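Local coordinates for fiber protein (Human adenovirus 21, PDB 3L88) that forms the receptor-binding knob of the adenovirus fiber, which attaches the virus to host cells by contacting the receptor CD46, at residues T158-S161 with N162-Y165. Sequence-based numbering, arbitrary orientation.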
ATOM      1  N   THR C 158      15.162 -22.621   0.045  1.00 30.38           N
ATOM      2  CA  THR C 158      14.602 -23.845   0.612  1.00 31.08           C
ATOM      3  C   THR C 158      15.448 -24.371   1.774  1.00 32.52           C
ATOM      4  O   THR C 158      16.602 -23.973   1.948  1.00 30.05           O
ATOM      5  CB  THR C 158      14.439 -24.952  -0.444  1.00 31.67           C
ATOM      6  OG1 THR C 158      13.770 -26.074   0.143  1.00 32.04           O
ATOM      7  CG2 THR C 158      15.795 -25.403  -0.969  1.00 33.33           C
ATOM      8  N   ILE C 159      14.852 -25.236   2.587  1.00 34.33           N
ATOM      9  CA  ILE C 159      15.589 -25.929   3.640  1.00 33.09           C
ATOM     10  C   ILE C 159      15.029 -27.325   3.851  1.00 27.85           C
ATOM     11  O   ILE C 159      15.064 -27.853   4.959  1.00 29.81           O
ATOM     12  CB  ILE C 159      15.548 -25.165   4.986  1.00 33.71           C
ATOM     13  CG1 ILE C 159      14.109 -25.023   5.483  1.00 34.73           C
ATOM     14  CG2 ILE C 159      16.231 -23.805   4.866  1.00 33.29           C
ATOM     15  CD1 ILE C 159      14.007 -24.669   6.951  1.00 35.83           C
ATOM     16  N   SER C 160      14.507 -27.919   2.785  1.00 25.82           N
ATOM     17  CA  SER C 160      13.917 -29.250   2.870  1.00 32.68           C
ATOM     18  C   SER C 160      13.342 -29.681   1.529  1.00 33.35           C
ATOM     19  O   SER C 160      12.811 -28.864   0.779  1.00 36.89           O
ATOM     20  CB  SER C 160      12.823 -29.293   3.942  1.00 34.60           C
ATOM     21  OG  SER C 160      11.825 -30.244   3.613  1.00 33.69           O
ATOM     22  N   SER C 161      13.437 -30.972   1.241  1.00 34.95           N
ATOM     23  CA  SER C 161      12.961 -31.509  -0.027  1.00 37.19           C
ATOM     24  C   SER C 161      11.460 -31.284  -0.177  1.00 35.35           C
ATOM     25  O   SER C 161      10.911 -31.384  -1.273  1.00 36.62           O
ATOM     26  CB  SER C 161      13.287 -33.001  -0.124  1.00 36.43           C
ATOM     27  OG  SER C 161      14.611 -33.256   0.314  1.00 30.86           O
ATOM     28  N   ASN C 162      10.804 -30.970   0.936  1.00 35.02           N
ATOM     29  CA  ASN C 162       9.356 -30.811   0.952  1.00 31.29           C
ATOM     30  C   ASN C 162       8.897 -29.377   0.709  1.00 26.56           C
ATOM     31  O   ASN C 162       7.716 -29.136   0.461  1.00 20.80           O
ATOM     32  CB  ASN C 162       8.770 -31.338   2.263  1.00 33.05           C
ATOM     33  CG  ASN C 162       8.227 -32.746   2.130  1.00 36.85           C
ATOM     34  OD1 ASN C 162       8.694 -33.525   1.301  1.00 38.90           O
ATOM     35  ND2 ASN C 162       7.225 -33.077   2.941  1.00 36.83           N
ATOM     36  N   VAL C 163       9.829 -28.430   0.772  1.00 23.38           N
ATOM     37  CA  VAL C 163       9.489 -27.032   0.541  1.00 22.30           C
ATOM     38  C   VAL C 163       9.255 -26.750  -0.941  1.00 21.96           C
ATOM     39  O   VAL C 163      10.136 -26.965  -1.774  1.00 22.96           O
ATOM     40  CB  VAL C 163      10.567 -26.073   1.079  1.00 20.62           C
ATOM     41  CG1 VAL C 163      10.234 -24.643   0.693  1.00 20.28           C
ATOM     42  CG2 VAL C 163      10.685 -26.201   2.585  1.00 19.73           C
ATOM     43  N   ALA C 164       8.057 -26.277  -1.259  1.00 18.61           N
ATOM     44  CA  ALA C 164       7.735 -25.864  -2.616  1.00 16.94           C
ATOM     45  C   ALA C 164       7.607 -24.341  -2.719  1.00 17.29           C
ATOM     46  O   ALA C 164       7.974 -23.745  -3.734  1.00 18.38           O
ATOM     47  CB  ALA C 164       6.461 -26.549  -3.083  1.00 15.04           C
ATOM     48  N   TYR C 165       7.104 -23.715  -1.658  1.00 16.13           N
ATOM     49  CA  TYR C 165       6.978 -22.259  -1.608  1.00 13.51           C
ATOM     50  C   TYR C 165       7.419 -21.730  -0.252  1.00 13.14           C
ATOM     51  O   TYR C 165       7.479 -22.475   0.722  1.00 13.73           O
ATOM     52  CB  TYR C 165       5.537 -21.832  -1.882  1.00 12.94           C
ATOM     53  CG  TYR C 165       4.913 -22.511  -3.077  1.00 13.77           C
ATOM     54  CD1 TYR C 165       5.033 -21.970  -4.349  1.00 14.47           C
ATOM     55  CD2 TYR C 165       4.186 -23.689  -2.930  1.00 14.91           C
ATOM     56  CE1 TYR C 165       4.464 -22.593  -5.447  1.00 14.96           C
ATOM     57  CE2 TYR C 165       3.614 -24.318  -4.021  1.00 14.87           C
ATOM     58  CZ  TYR C 165       3.758 -23.765  -5.276  1.00 14.41           C
ATOM     59  OH  TYR C 165       3.182 -24.383  -6.357  1.00 16.99           O
TER
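A type I beta turn from Ser160 to Val163, overlaid by an ST turn, reverses the chain in the HI loop, between strands 145-154 and 165-174. The turn is closed by the backbone bond from Val163 N to Ser160 O, 3.0 Å long. Ser160 adds a second clasp with its side chain: OG accepts Asn162 N at 3.0 Å with a fairly straight N-H...O angle of 162°. Its chi1 of 150° turns OG away from the serine's own nitrogen and in beside the carbonyl carbon, and from there it faces the amide two residues on. One serine thus binds two successive amides, that of Asn162 at the corner with its hydroxyl and that of Val163, which ends the turn, with its carbonyl oxygen, and Asn162 CB packs against the same OG at 3.5 Å.

Before the turn, Thr158 echoes the side-chain half of this, its OG1 accepting a weak 3.3 Å bond from Ser160 N. The same OG1 lies against Val163 CB at 3.3 Å, the two side chains running past each other in opposite directions. Val163 CG2 reaches back to Ser160 CB at 4.0 Å, and the valine also touches Tyr75 of strand 67-76, as does Ile159. Just beyond, Ala164 and Tyr165 together sit opposite the single residue Phe76, a classic beta bulge, where the chain enters the sheet and Tyr165 is buried. With OG on the amide two residues on and O on the amide three on, Ser160 makes an ST motif, here in a surface loop of the antiparallel beta-sandwich of the fiber knob.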